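Local coordinates for Lin2722 protein (Listeria innocua, PDB 3DS8) that is of unknown function but belongs to the alpha/beta hydrolase clan and probably works as a hydrolase with a serine nucleophile, at residues A[176-181]-A[191-196]; A[4-9]-A[97-102]. All coordinates share one frame; numbering follows the deposited sequence.

Contact 1 (A[176-181]-A[191-196]); sequences AIAGEL and VPTISS
Gly179 presents the flat carbonyl of its peptide to Thr193, whose OG1 donates to Gly179 O at 2.8 Å. The donor stands 23° off the carbonyl plane and comes in at a C=O...OG1 angle of 133°. A chi1 of -53° sets Thr193 OG1 beside its own backbone N, with CG2 anti to that N. CG2 also lies against the carbonyl, 3.6 Å from Gly179 O, and reaches Ala178 CB at 4.0 Å, so one methyl touches both residues. The extended Glu180 side chain crosses Thr193 at about a right angle, passing OG1 with its CB at 3.5 Å. One turn on, Ser196 OG sits 3.4 Å from Ala178 CB. That hydroxyl donates back to Thr193 O and accepts from a water that in turn takes the N-H of Gly179, so that water links Gly179 N to the Ser196 hydroxyl. Here the alpha/beta hydrolase sheet meets the short, weakly bonded helical turn at 193-196, part of the unit that leads from strand 173-180 to strand 209-216. The loop between the segments carries Asp188, the probable acid of a Ser-His-Asp triad; Asp188 OD1 accepts from Val191 N, and Val191 packs on His222, the likely histidine. Near the start of the strand segment, Ala176 CB approaches Ser196 O at 3.8 Å. A second water lies 2.8 Å from Ser196 O and close to Ile177 O as well.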
loop_
_atom_site.group_PDB
_atom_site.type_symbol
_atom_site.label_atom_id
_atom_site.label_comp_id
_atom_site.label_asym_id
_atom_site.label_seq_id
_atom_site.Cartn_x
_atom_site.Cartn_y
_atom_site.Cartn_z
ATOM N N ALA A 176 1.516 -2.484 7.569
ATOM C CA ALA A 176 0.085 -2.267 7.631
ATOM C C ALA A 176 -0.213 -1.255 8.731
ATOM O O ALA A 176 0.034 -1.484 9.933
ATOM C CB ALA A 176 -0.685 -3.586 7.920
ATOM N N ILE A 177 -0.720 -0.110 8.298
ATOM C CA ILE A 177 -1.158 0.953 9.165
ATOM C C ILE A 177 -2.652 0.947 9.328
ATOM O O ILE A 177 -3.412 0.871 8.317
ATOM C CB ILE A 177 -0.683 2.310 8.606
ATOM C CG1 ILE A 177 0.844 2.437 8.743
ATOM C CG2 ILE A 177 -1.418 3.482 9.304
ATOM C CD1 ILE A 177 1.422 3.675 8.054
ATOM N N ALA A 178 -3.111 0.933 10.575
ATOM C CA ALA A 178 -4.527 0.850 10.860
ATOM C C ALA A 178 -4.941 1.922 11.843
ATOM O O ALA A 178 -4.171 2.281 12.740
ATOM C CB ALA A 178 -4.898 -0.509 11.431
ATOM N N GLY A 179 -6.149 2.441 11.666
ATOM C CA GLY A 179 -6.748 3.355 12.659
ATOM C C GLY A 179 -7.816 2.697 13.523
ATOM O O GLY A 179 -8.528 1.763 13.109
ATOM N N GLU A 180 -7.936 3.198 14.744
ATOM C CA GLU A 180 -8.940 2.787 15.668
ATOM C C GLU A 180 -9.422 4.110 16.343
ATOM O O GLU A 180 -8.613 4.860 16.946
ATOM C CB GLU A 180 -8.317 1.800 16.661
ATOM C CG GLU A 180 -9.221 1.338 17.657
ATOM C CD GLU A 180 -8.633 0.258 18.556
ATOM O OE1 GLU A 180 -7.545 0.455 19.155
ATOM O OE2 GLU A 180 -9.328 -0.752 18.710
ATOM N N LEU A 181 -10.708 4.422 16.231
ATOM C CA LEU A 181 -11.174 5.714 16.723
ATOM C C LEU A 181 -11.001 5.791 18.230
ATOM O O LEU A 181 -10.710 6.857 18.769
ATOM C CB LEU A 181 -12.614 6.022 16.318
ATOM C CG LEU A 181 -12.774 6.176 14.789
ATOM C CD1 LEU A 181 -14.202 6.394 14.470
ATOM C CD2 LEU A 181 -11.893 7.315 14.230
ATOM N N VAL A 191 -13.550 1.324 8.047
ATOM C CA VAL A 191 -12.939 -0.008 8.059
ATOM C C VAL A 191 -12.712 -0.501 9.506
ATOM O O VAL A 191 -12.015 0.160 10.284
ATOM C CB VAL A 191 -11.577 0.016 7.300
ATOM C CG1 VAL A 191 -10.859 -1.412 7.299
ATOM C CG2 VAL A 191 -11.728 0.574 5.848
ATOM N N PRO A 192 -13.187 -1.717 9.826
ATOM C CA PRO A 192 -12.820 -2.316 11.114
ATOM C C PRO A 192 -11.305 -2.434 11.207
ATOM O O PRO A 192 -10.620 -2.832 10.260
ATOM C CB PRO A 192 -13.525 -3.688 11.090
ATOM C CG PRO A 192 -14.616 -3.525 10.087
ATOM C CD PRO A 192 -14.080 -2.588 9.060
ATOM N N THR A 193 -10.781 -2.099 12.369
ATOM C CA THR A 193 -9.353 -2.100 12.583
ATOM C C THR A 193 -8.740 -3.434 12.232
ATOM O O THR A 193 -7.704 -3.505 11.562
ATOM C CB THR A 193 -9.043 -1.717 14.056
ATOM O OG1 THR A 193 -9.700 -0.491 14.367
ATOM C CG2 THR A 193 -7.581 -1.571 14.253
ATOM N N ILE A 194 -9.442 -4.510 12.593
ATOM C CA ILE A 194 -8.949 -5.833 12.290
ATOM C C ILE A 194 -8.842 -6.128 10.774
ATOM O O ILE A 194 -7.937 -6.816 10.337
ATOM C CB ILE A 194 -9.787 -6.886 13.015
ATOM C CG1 ILE A 194 -9.351 -6.875 14.507
ATOM C CG2 ILE A 194 -9.656 -8.299 12.373
ATOM C CD1 ILE A 194 -10.311 -7.419 15.403
ATOM N N SER A 195 -9.786 -5.620 10.002
ATOM C CA SER A 195 -9.773 -5.759 8.528
ATOM C C SER A 195 -8.522 -5.133 7.979
ATOM O O SER A 195 -7.862 -5.699 7.108
ATOM C CB SER A 195 -10.985 -5.111 7.898
ATOM O OG SER A 195 -10.953 -5.272 6.484
ATOM N N SER A 196 -8.166 -3.971 8.505
ATOM C CA SER A 196 -6.929 -3.281 8.068
ATOM C C SER A 196 -5.599 -3.900 8.530
ATOM O O SER A 196 -4.524 -3.492 8.058
ATOM C CB SER A 196 -7.003 -1.766 8.380
ATOM O OG SER A 196 -7.555 -1.489 9.609
HETATM O O HOH W 1 -4.048 -1.359 6.286
HETATM O O HOH W 2 -7.619 1.485 9.391
#

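Contact 2 (A[4-9]-A[97-102]); sequences IPIILI and DGVGHS
Asp97 N donates to Pro5 O at 2.9 Å, the first of five backbone bonds that join segment 4-9 to strand 95-101 in parallel. Ile7 N gives to Asp97 O, Val99 N to Ile7 O, Ile9 N to Val99 O, and His101 N to Ile9 O, all at 2.8 or 2.9 Å. Ile7 and Ile9 thus use both N-H and carbonyl on this neighbour, while Ile6 and Leu8 turn theirs to Pro60 and strand 61-66 and Gly98 bonds with Lys126 of strand 123-130. Gly98 CA also comes 3.2 Å from Ile7 O in a CH...O contact, and Ile7 CG2 lies over that CA at 3.6 Å. On the other face, Leu8 and Val99 run side by side, with Leu8 CD2 3.7 Å from Val99 CB. Ile4 CG2 reaches the carboxylate of Asp97, 3.9 Å from OD2. The buried carboxylate is answered from elsewhere: OD2 forms salt bridges to Arg59 and Arg125, and OD1 accepts from Lys126 N. Just past the strand end, Ser102 has phi/psi of 54°/-116°, consistent with the strained nucleophile elbow of alpha/beta hydrolases; its OG makes a weak hydrogen bond to Gly131 O. With two arginines and a backbone N-H around it, Asp97 is probably ionised, while its backbone N and O are both taken, by Pro5 O and Ile7 N.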
loop_
_atom_site.group_PDB
_atom_site.type_symbol
_atom_site.label_atom_id
_atom_site.label_comp_id
_atom_site.label_asym_id
_atom_site.label_seq_id
_atom_site.Cartn_x
_atom_site.Cartn_y
_atom_site.Cartn_z
ATOM N N ILE A 4 15.160 3.208 -7.179
ATOM C CA ILE A 4 13.953 2.553 -6.730
ATOM C C ILE A 4 12.859 3.600 -6.508
ATOM O O ILE A 4 12.910 4.354 -5.555
ATOM C CB ILE A 4 14.156 1.680 -5.479
ATOM C CG1 ILE A 4 15.233 0.604 -5.745
ATOM C CG2 ILE A 4 12.819 0.981 -5.135
ATOM C CD1 ILE A 4 15.388 -0.428 -4.589
ATOM N N PRO A 5 11.869 3.639 -7.416
ATOM C CA PRO A 5 10.774 4.589 -7.285
ATOM C C PRO A 5 9.833 4.232 -6.154
ATOM O O PRO A 5 9.788 3.078 -5.701
ATOM C CB PRO A 5 10.051 4.519 -8.636
ATOM C CG PRO A 5 10.357 3.170 -9.133
ATOM C CD PRO A 5 11.724 2.796 -8.610
ATOM N N ILE A 6 9.060 5.217 -5.759
ATOM C CA ILE A 6 8.009 5.028 -4.769
ATOM C C ILE A 6 6.682 5.413 -5.418
ATOM O O ILE A 6 6.475 6.576 -5.751
ATOM C CB ILE A 6 8.240 5.913 -3.554
ATOM C CG1 ILE A 6 9.628 5.638 -2.915
ATOM C CG2 ILE A 6 6.992 5.769 -2.594
ATOM C CD1 ILE A 6 10.054 6.753 -1.950
ATOM N N ILE A 7 5.817 4.428 -5.652
ATOM C CA ILE A 7 4.489 4.680 -6.224
ATOM C C ILE A 7 3.491 4.994 -5.097
ATOM O O ILE A 7 3.373 4.247 -4.116
ATOM C CB ILE A 7 4.008 3.542 -7.115
ATOM C CG1 ILE A 7 2.759 3.942 -7.892
ATOM C CG2 ILE A 7 3.638 2.295 -6.383
ATOM C CD1 ILE A 7 2.584 3.126 -9.122
ATOM N N LEU A 8 2.769 6.090 -5.248
ATOM C CA LEU A 8 1.720 6.534 -4.292
ATOM C C LEU A 8 0.366 6.338 -4.943
ATOM O O LEU A 8 0.065 6.891 -6.024
ATOM C CB LEU A 8 1.879 8.002 -3.913
ATOM C CG LEU A 8 3.253 8.348 -3.324
ATOM C CD1 LEU A 8 3.309 9.889 -3.028
ATOM C CD2 LEU A 8 3.629 7.468 -2.107
ATOM N N ILE A 9 -0.491 5.581 -4.260
ATOM C CA ILE A 9 -1.811 5.220 -4.796
ATOM C C ILE A 9 -2.923 5.633 -3.829
ATOM O O ILE A 9 -2.907 5.236 -2.662
ATOM C CB ILE A 9 -1.942 3.735 -5.146
ATOM C CG1 ILE A 9 -0.823 3.319 -6.091
ATOM C CG2 ILE A 9 -3.309 3.478 -5.770
ATOM C CD1 ILE A 9 -0.921 1.903 -6.602
ATOM N N ASP A 97 8.885 0.551 -4.660
ATOM C CA ASP A 97 8.135 0.532 -3.402
ATOM C C ASP A 97 6.768 1.178 -3.648
ATOM O O ASP A 97 6.600 1.892 -4.623
ATOM C CB ASP A 97 8.880 1.308 -2.359
ATOM C CG ASP A 97 10.219 0.728 -2.067
ATOM O OD1 ASP A 97 10.378 -0.491 -2.157
ATOM O OD2 ASP A 97 11.097 1.519 -1.691
ATOM N N GLY A 98 5.772 0.843 -2.857
ATOM C CA GLY A 98 4.454 1.433 -3.018
ATOM C C GLY A 98 3.786 1.754 -1.698
ATOM O O GLY A 98 3.955 1.034 -0.735
ATOM N N VAL A 99 3.066 2.861 -1.675
ATOM C CA VAL A 99 2.248 3.262 -0.557
ATOM C C VAL A 99 0.853 3.428 -1.113
ATOM O O VAL A 99 0.646 4.179 -2.064
ATOM C CB VAL A 99 2.684 4.592 0.033
ATOM C CG1 VAL A 99 1.812 4.913 1.274
ATOM C CG2 VAL A 99 4.174 4.582 0.398
ATOM N N GLY A 100 -0.123 2.764 -0.500
ATOM C CA GLY A 100 -1.503 2.865 -0.929
ATOM C C GLY A 100 -2.487 3.168 0.188
ATOM O O GLY A 100 -2.457 2.518 1.235
ATOM N N HIS A 101 -3.298 4.197 0.020
ATOM C CA HIS A 101 -4.347 4.501 0.984
ATOM C C HIS A 101 -5.549 3.634 0.635
ATOM O O HIS A 101 -6.025 3.675 -0.510
ATOM C CB HIS A 101 -4.665 5.985 0.881
ATOM C CG HIS A 101 -5.762 6.472 1.768
ATOM N ND1 HIS A 101 -5.980 6.023 3.058
ATOM C CD2 HIS A 101 -6.697 7.432 1.538
ATOM C CE1 HIS A 101 -7.017 6.678 3.565
ATOM N NE2 HIS A 101 -7.464 7.537 2.669
ATOM N N SER A 102 -6.033 2.894 1.619
ATOM C CA SER A 102 -7.278 2.141 1.552
ATOM C C SER A 102 -7.325 1.200 0.342
ATOM O O SER A 102 -6.499 0.304 0.260
ATOM C CB SER A 102 -8.487 3.087 1.694
ATOM O OG SER A 102 -9.630 2.288 2.056
#

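Both contacts are buried and reach the same sheet, but the centre of contact 2 is about 6 Å from the centre of the chain, that of contact 1 about 14 Å. Contact 2 joins two adjacent central strands, and regular backbone bonding does the work. Contact 1 instead seats a helical turn against a strand, relying on one direct side-chain bond, small methyl contacts and water. They share no segment, and their centres are about 19 Å apart. Still, segment 97-102 ends on the probable nucleophile, and the loop joining 176-181 to 191-196 carries the probable acid, so each borders the likely active site.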